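Local coordinates for protein succinate--CoA ligase subunit alpha (Campylobacter jejuni, PDB 6MEL) that is the alpha subunit of a succinate--CoA ligase, combining a Rossmann-like CoA-binding domain with a second alpha/beta domain of the CoA-ligase family, at residues F141-K153 with V165-G179. Residues are numbered along the deposited sequence; the frame is centred on the assembly and turned at random.
Sequences FIFKKGCVGLISK and VVQGGYGISTAVGIG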
ATOM      1  N   PHE A 141      -5.612 -21.205  17.241  1.00 42.47           N
ATOM      2  CA  PHE A 141      -6.236 -21.404  18.553  1.00 47.15           C
ATOM      3  C   PHE A 141      -7.015 -20.138  18.977  1.00 46.37           C
ATOM      4  O   PHE A 141      -7.890 -20.210  19.790  1.00 45.60           O
ATOM      5  CB  PHE A 141      -5.174 -21.830  19.562  1.00 52.22           C
ATOM      6  CG  PHE A 141      -4.373 -20.642  20.052  1.00 64.66           C
ATOM      7  CD1 PHE A 141      -3.235 -20.204  19.360  1.00 64.05           C
ATOM      8  CD2 PHE A 141      -4.800 -19.902  21.158  1.00 67.01           C
ATOM      9  CE1 PHE A 141      -2.505 -19.119  19.817  1.00 58.40           C
ATOM     10  CE2 PHE A 141      -4.073 -18.797  21.597  1.00 67.44           C
ATOM     11  CZ  PHE A 141      -2.937 -18.406  20.913  1.00 63.37           C
ATOM     12  N   ILE A 142      -6.726 -18.970  18.397  1.00 44.72           N
ATOM     13  CA  ILE A 142      -7.472 -17.757  18.706  1.00 42.92           C
ATOM     14  C   ILE A 142      -8.925 -17.898  18.244  1.00 41.23           C
ATOM     15  O   ILE A 142      -9.859 -17.290  18.822  1.00 45.11           O
ATOM     16  CB  ILE A 142      -6.773 -16.568  18.017  1.00 46.66           C
ATOM     17  CG1 ILE A 142      -5.371 -16.344  18.575  1.00 45.85           C
ATOM     18  CG2 ILE A 142      -7.633 -15.315  18.095  1.00 45.34           C
ATOM     19  CD1 ILE A 142      -5.360 -16.007  20.057  1.00 52.29           C
ATOM     20  N   PHE A 143      -9.131 -18.664  17.164  1.00 41.09           N
ATOM     21  CA  PHE A 143     -10.424 -18.786  16.494  1.00 39.59           C
ATOM     22  C   PHE A 143     -11.227 -19.932  17.121  1.00 45.48           C
ATOM     23  O   PHE A 143     -11.076 -21.079  16.725  1.00 48.79           O
ATOM     24  CB  PHE A 143     -10.234 -18.946  14.986  1.00 40.06           C
ATOM     25  CG  PHE A 143      -9.673 -17.695  14.363  1.00 39.72           C
ATOM     26  CD1 PHE A 143     -10.514 -16.711  13.880  1.00 38.98           C
ATOM     27  CD2 PHE A 143      -8.306 -17.444  14.392  1.00 38.45           C
ATOM     28  CE1 PHE A 143      -9.996 -15.522  13.384  1.00 40.12           C
ATOM     29  CE2 PHE A 143      -7.788 -16.285  13.836  1.00 39.19           C
ATOM     30  CZ  PHE A 143      -8.639 -15.310  13.369  1.00 39.33           C
ATOM     31  N   LYS A 144     -12.063 -19.593  18.109  1.00 46.89           N
ATOM     32  CA  LYS A 144     -13.018 -20.528  18.695  1.00 49.71           C
ATOM     33  C   LYS A 144     -14.330 -20.420  17.935  1.00 43.59           C
ATOM     34  O   LYS A 144     -14.751 -19.344  17.567  1.00 44.27           O
ATOM     35  CB  LYS A 144     -13.272 -20.240  20.176  1.00 53.66           C
ATOM     36  CG  LYS A 144     -12.052 -20.402  21.072  1.00 62.91           C
ATOM     37  CD  LYS A 144     -11.341 -21.742  20.910  1.00 69.92           C
ATOM     38  CE  LYS A 144     -10.198 -21.958  21.881  1.00 71.19           C
ATOM     39  NZ  LYS A 144      -9.119 -22.725  21.209  1.00 74.05           N
ATOM     40  N   LYS A 145     -14.979 -21.550  17.735  1.00 43.78           N
ATOM     41  CA  LYS A 145     -16.163 -21.617  16.878  1.00 46.85           C
ATOM     42  C   LYS A 145     -17.287 -20.770  17.469  1.00 49.19           C
ATOM     43  O   LYS A 145     -17.494 -20.775  18.677  1.00 47.63           O
ATOM     44  CB  LYS A 145     -16.624 -23.058  16.709  1.00 52.15           C
ATOM     45  CG  LYS A 145     -17.735 -23.266  15.696  1.00 61.06           C
ATOM     46  CD  LYS A 145     -18.200 -24.712  15.633  1.00 67.85           C
ATOM     47  CE  LYS A 145     -18.984 -25.030  14.377  1.00 73.65           C
ATOM     48  NZ  LYS A 145     -18.062 -25.160  13.220  1.00 82.66           N
ATOM     49  N   GLY A 146     -17.991 -20.032  16.605  1.00 45.05           N
ATOM     50  CA  GLY A 146     -19.163 -19.283  17.006  1.00 45.75           C
ATOM     51  C   GLY A 146     -19.909 -18.729  15.808  1.00 43.72           C
ATOM     52  O   GLY A 146     -19.719 -19.180  14.680  1.00 44.58           O
ATOM     53  N   CYS A 147     -20.731 -17.712  16.060  1.00 43.38           N
ATOM     54  CA  CYS A 147     -21.700 -17.241  15.081  1.00 45.29           C
ATOM     55  C   CYS A 147     -21.261 -15.906  14.443  1.00 43.64           C
ATOM     56  O   CYS A 147     -22.072 -15.304  13.728  1.00 43.95           O
ATOM     57  CB  CYS A 147     -23.077 -17.109  15.741  1.00 46.69           C
ATOM     58  SG  CYS A 147     -23.156 -15.766  16.964  1.00 49.77           S
ATOM     59  N   VAL A 148     -20.021 -15.426  14.689  1.00 42.73           N
ATOM     60  CA  VAL A 148     -19.571 -14.122  14.129  1.00 41.47           C
ATOM     61  C   VAL A 148     -18.631 -14.334  12.933  1.00 41.11           C
ATOM     62  O   VAL A 148     -17.606 -14.949  13.048  1.00 41.18           O
ATOM     63  CB  VAL A 148     -18.945 -13.223  15.207  1.00 42.00           C
ATOM     64  CG1 VAL A 148     -18.577 -11.867  14.637  1.00 41.13           C
ATOM     65  CG2 VAL A 148     -19.903 -13.048  16.384  1.00 45.16           C
ATOM     66  N   GLY A 149     -19.025 -13.804  11.776  1.00 42.03           N
ATOM     67  CA  GLY A 149     -18.183 -13.757  10.587  1.00 41.58           C
ATOM     68  C   GLY A 149     -17.236 -12.569  10.675  1.00 42.36           C
ATOM     69  O   GLY A 149     -17.560 -11.556  11.356  1.00 41.77           O
ATOM     70  N   LEU A 150     -16.089 -12.677  10.004  1.00 37.65           N
ATOM     71  CA  LEU A 150     -15.035 -11.625  10.053  1.00 40.25           C
ATOM     72  C   LEU A 150     -14.489 -11.406   8.630  1.00 39.70           C
ATOM     73  O   LEU A 150     -14.106 -12.368   7.986  1.00 38.08           O
ATOM     74  CB  LEU A 150     -13.983 -12.219  10.979  1.00 40.81           C
ATOM     75  CG  LEU A 150     -12.976 -11.333  11.675  1.00 48.05           C
ATOM     76  CD1 LEU A 150     -13.434  -9.904  11.861  1.00 45.69           C
ATOM     77  CD2 LEU A 150     -12.601 -11.979  13.010  1.00 47.28           C
ATOM     78  N   ILE A 151     -14.444 -10.158   8.164  1.00 35.25           N
ATOM     79  CA  ILE A 151     -13.825  -9.797   6.906  1.00 35.27           C
ATOM     80  C   ILE A 151     -12.841  -8.679   7.199  1.00 36.34           C
ATOM     81  O   ILE A 151     -13.254  -7.697   7.764  1.00 37.63           O
ATOM     82  CB  ILE A 151     -14.862  -9.320   5.873  1.00 33.40           C
ATOM     83  CG1 ILE A 151     -16.026 -10.297   5.705  1.00 34.59           C
ATOM     84  CG2 ILE A 151     -14.194  -9.027   4.532  1.00 34.62           C
ATOM     85  CD1 ILE A 151     -17.266  -9.633   5.158  1.00 36.85           C
ATOM     86  N   SER A 152     -11.561  -8.846   6.829  1.00 35.12           N
ATOM     87  CA  SER A 152     -10.529  -7.881   7.260  1.00 35.49           C
ATOM     88  C   SER A 152      -9.443  -7.674   6.193  1.00 35.05           C
ATOM     89  O   SER A 152      -8.894  -8.635   5.655  1.00 34.45           O
ATOM     90  CB  SER A 152      -9.935  -8.329   8.551  1.00 36.23           C
ATOM     91  OG  SER A 152      -8.935  -7.440   9.008  1.00 32.73           O
ATOM     92  N   LYS A 153      -9.069  -6.407   6.008  1.00 32.45           N
ATOM     93  CA  LYS A 153      -7.960  -6.036   5.160  1.00 35.28           C
ATOM     94  C   LYS A 153      -6.620  -6.175   5.906  1.00 36.99           C
ATOM     95  O   LYS A 153      -5.526  -5.903   5.300  1.00 35.71           O
ATOM     96  CB  LYS A 153      -8.084  -4.583   4.716  1.00 36.41           C
ATOM     97  CG  LYS A 153      -8.933  -4.280   3.486  1.00 35.25           C
ATOM     98  CD  LYS A 153      -8.983  -2.795   3.248  1.00 35.56           C
ATOM     99  CE  LYS A 153      -9.753  -2.445   1.999  1.00 36.80           C
ATOM    100  NZ  LYS A 153      -9.781  -0.982   1.777  1.00 36.86           N
ATOM    101  N   VAL A 165     -13.922 -10.951  20.436  1.00 42.77           N
ATOM    102  CA  VAL A 165     -15.224 -11.554  20.284  1.00 42.79           C
ATOM    103  C   VAL A 165     -15.286 -12.830  21.139  1.00 47.19           C
ATOM    104  O   VAL A 165     -16.322 -13.104  21.758  1.00 48.13           O
ATOM    105  CB  VAL A 165     -15.517 -11.832  18.804  1.00 42.17           C
ATOM    106  CG1 VAL A 165     -16.701 -12.768  18.639  1.00 45.09           C
ATOM    107  CG2 VAL A 165     -15.716 -10.538  18.025  1.00 40.98           C
ATOM    108  N   VAL A 166     -14.203 -13.615  21.154  1.00 44.98           N
ATOM    109  CA  VAL A 166     -14.164 -14.854  21.929  1.00 49.31           C
ATOM    110  C   VAL A 166     -14.221 -14.512  23.431  1.00 57.21           C
ATOM    111  O   VAL A 166     -15.064 -15.056  24.135  1.00 59.67           O
ATOM    112  CB  VAL A 166     -12.949 -15.712  21.580  1.00 50.24           C
ATOM    113  CG1 VAL A 166     -12.762 -16.913  22.508  1.00 51.90           C
ATOM    114  CG2 VAL A 166     -12.998 -16.170  20.135  1.00 50.36           C
ATOM    115  N   GLN A 167     -13.417 -13.546  23.884  1.00 56.91           N
ATOM    116  CA  GLN A 167     -13.415 -13.105  25.286  1.00 62.18           C
ATOM    117  C   GLN A 167     -14.806 -12.582  25.675  1.00 62.18           C
ATOM    118  O   GLN A 167     -15.158 -12.612  26.821  1.00 63.93           O
ATOM    119  CB  GLN A 167     -12.423 -11.964  25.609  1.00 64.51           C
ATOM    120  CG  GLN A 167     -10.927 -12.221  25.396  1.00 68.86           C
ATOM    121  CD  GLN A 167     -10.462 -13.610  25.750  1.00 76.30           C
ATOM    122  OE1 GLN A 167     -10.969 -14.224  26.682  1.00 86.68           O
ATOM    123  NE2 GLN A 167      -9.457 -14.105  25.040  1.00 75.70           N
ATOM    124  N   GLY A 168     -15.566 -12.027  24.731  1.00 60.20           N
ATOM    125  CA  GLY A 168     -16.862 -11.440  25.039  1.00 56.46           C
ATOM    126  C   GLY A 168     -17.994 -12.467  25.050  1.00 60.12           C
ATOM    127  O   GLY A 168     -19.177 -12.064  25.023  1.00 56.63           O
ATOM    128  N   GLY A 169     -17.629 -13.764  25.031  1.00 56.66           N
ATOM    129  CA  GLY A 169     -18.542 -14.903  25.115  1.00 56.91           C
ATOM    130  C   GLY A 169     -19.013 -15.486  23.780  1.00 56.54           C
ATOM    131  O   GLY A 169     -19.847 -16.368  23.780  1.00 52.06           O
ATOM    132  N   TYR A 170     -18.493 -15.029  22.631  1.00 50.61           N
ATOM    133  CA  TYR A 170     -18.963 -15.519  21.340  1.00 46.90           C
ATOM    134  C   TYR A 170     -17.823 -16.248  20.607  1.00 48.12           C
ATOM    135  O   TYR A 170     -16.896 -16.731  21.226  1.00 47.79           O
ATOM    136  CB  TYR A 170     -19.559 -14.333  20.591  1.00 48.22           C
ATOM    137  CG  TYR A 170     -20.862 -13.907  21.197  1.00 50.98           C
ATOM    138  CD1 TYR A 170     -22.020 -14.609  20.900  1.00 52.71           C
ATOM    139  CD2 TYR A 170     -20.927 -12.862  22.108  1.00 51.44           C
ATOM    140  CE1 TYR A 170     -23.236 -14.256  21.463  1.00 56.01           C
ATOM    141  CE2 TYR A 170     -22.132 -12.493  22.681  1.00 49.18           C
ATOM    142  CZ  TYR A 170     -23.283 -13.199  22.360  1.00 54.41           C
ATOM    143  OH  TYR A 170     -24.498 -12.862  22.872  1.00 55.98           O
ATOM    144  N   GLY A 171     -17.913 -16.353  19.284  1.00 47.26           N
ATOM    145  CA  GLY A 171     -16.849 -16.962  18.487  1.00 45.31           C
ATOM    146  C   GLY A 171     -17.044 -16.663  17.014  1.00 42.21           C
ATOM    147  O   GLY A 171     -18.006 -15.996  16.631  1.00 41.31           O
ATOM    148  N   ILE A 172     -16.140 -17.215  16.208  1.00 41.80           N
ATOM    149  CA  ILE A 172     -16.004 -16.903  14.826  1.00 41.10           C
ATOM    150  C   ILE A 172     -16.495 -18.086  14.009  1.00 39.94           C
ATOM    151  O   ILE A 172     -16.130 -19.226  14.283  1.00 41.23           O
ATOM    152  CB  ILE A 172     -14.546 -16.576  14.465  1.00 40.35           C
ATOM    153  CG1 ILE A 172     -13.989 -15.413  15.298  1.00 40.33           C
ATOM    154  CG2 ILE A 172     -14.442 -16.337  12.971  1.00 40.13           C
ATOM    155  CD1 ILE A 172     -14.832 -14.150  15.292  1.00 42.05           C
ATOM    156  N   SER A 173     -17.263 -17.791  12.961  1.00 40.62           N
ATOM    157  CA  SER A 173     -17.676 -18.840  12.043  1.00 42.36           C
ATOM    158  C   SER A 173     -16.530 -19.082  11.055  1.00 42.67           C
ATOM    159  O   SER A 173     -15.804 -20.077  11.151  1.00 40.91           O
ATOM    160  CB  SER A 173     -18.997 -18.514  11.372  1.00 42.67           C
ATOM    161  OG  SER A 173     -19.016 -17.195  10.837  1.00 41.98           O
ATOM    162  N   THR A 174     -16.341 -18.122  10.154  1.00 39.38           N
ATOM    163  CA  THR A 174     -15.208 -18.073   9.263  1.00 38.33           C
ATOM    164  C   THR A 174     -14.657 -16.647   9.302  1.00 40.02           C
ATOM    165  O   THR A 174     -15.450 -15.655   9.333  1.00 37.92           O
ATOM    166  CB  THR A 174     -15.626 -18.457   7.834  1.00 38.41           C
ATOM    167  OG1 THR A 174     -16.080 -19.812   7.762  1.00 40.56           O
ATOM    168  CG2 THR A 174     -14.483 -18.367   6.843  1.00 39.01           C
ATOM    169  N   ALA A 175     -13.328 -16.527   9.285  1.00 39.10           N
ATOM    170  CA  ALA A 175     -12.670 -15.224   9.141  1.00 37.88           C
ATOM    171  C   ALA A 175     -11.882 -15.221   7.826  1.00 36.55           C
ATOM    172  O   ALA A 175     -11.140 -16.181   7.553  1.00 38.24           O
ATOM    173  CB  ALA A 175     -11.751 -14.952  10.294  1.00 38.61           C
ATOM    174  N   VAL A 176     -12.016 -14.132   7.062  1.00 34.42           N
ATOM    175  CA  VAL A 176     -11.337 -13.985   5.799  1.00 36.04           C
ATOM    176  C   VAL A 176     -10.473 -12.721   5.836  1.00 36.91           C
ATOM    177  O   VAL A 176     -10.967 -11.607   6.036  1.00 37.38           O
ATOM    178  CB  VAL A 176     -12.337 -13.916   4.649  1.00 35.95           C
ATOM    179  CG1 VAL A 176     -11.612 -13.999   3.323  1.00 38.84           C
ATOM    180  CG2 VAL A 176     -13.393 -14.983   4.780  1.00 37.33           C
ATOM    181  N   GLY A 177      -9.179 -12.882   5.627  1.00 36.19           N
ATOM    182  CA  GLY A 177      -8.319 -11.726   5.391  1.00 36.39           C
ATOM    183  C   GLY A 177      -8.316 -11.418   3.894  1.00 36.97           C
ATOM    184  O   GLY A 177      -7.845 -12.236   3.154  1.00 35.41           O
ATOM    185  N   ILE A 178      -8.856 -10.258   3.472  1.00 34.86           N
ATOM    186  CA  ILE A 178      -9.020  -9.953   2.066  1.00 35.89           C
ATOM    187  C   ILE A 178      -7.806  -9.246   1.438  1.00 34.65           C
ATOM    188  O   ILE A 178      -7.787  -9.119   0.218  1.00 35.40           O
ATOM    189  CB  ILE A 178     -10.304  -9.165   1.809  1.00 36.83           C
ATOM    190  CG1 ILE A 178     -10.308  -7.805   2.510  1.00 38.07           C
ATOM    191  CG2 ILE A 178     -11.522 -10.029   2.142  1.00 37.62           C
ATOM    192  CD1 ILE A 178     -11.489  -6.966   2.153  1.00 37.09           C
ATOM    193  N   GLY A 179      -6.851  -8.771   2.249  1.00 33.07           N
ATOM    194  CA  GLY A 179      -5.594  -8.251   1.790  1.00 34.43           C
ATOM    195  C   GLY A 179      -5.480  -6.741   1.875  1.00 34.77           C
ATOM    196  O   GLY A 179      -6.488  -5.999   1.866  1.00 33.38           O
TER
HETATM  197  O   HOH W   1     -16.532 -22.333  12.421  1.00 50.33           O
HETATM  198  O   HOH W   2      -6.194  -9.271   5.018  1.00 35.25           O
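Leu-150 and Ala-175 lie abreast in two neighbouring parallel strands, 148-152 and 174-177, whose axes run 4.7 Å apart and diverge by only 4°. Linked in sequence by helix 156-167, they form a beta-alpha-beta unit in the second alpha/beta domain. The ladder runs from Leu-150 N to Thr-174 O (3.1 Å), Val-176 N to Leu-150 O, Ser-152 N to Val-176 O and Ile-178 N to Ser-152 O. Between Val-148 and Leu-150 the pairing slips by one residue, a beta bulge; here Ser-173 N reaches Val-148 O from 52° above the carbonyl plane. Upstream, Val-148 N bonds to Gly-171 O and Ile-172 N to Lys-144 O. Gly-146 and Gly-171 bring their CA atoms to 3.6 Å; a side chain on Gly-146 would strike Gly-171 CA, one on Gly-171 the Lys-144 and Lys-145 carbonyls.

Ala-175 CB touches both Leu-150 CB and Phe-143 CE1, 3.6 Å from each. Leu-150 sets CG anti to the backbone N (chi1 -159°), and CD2 reaches Ile-172 CD1. Val-148 CG2 meets Val-165 CG1 on helix 156-167, which ends in a Schellman motif with Gly-169 as C-prime residue. Ile-151, on the face opposite Leu-150 and Ala-175, touches Ile-178, CG2 to CG2. Gly-179 N donates to a water 2.9 Å away, which also lies 2.8 Å from Ser-152 O.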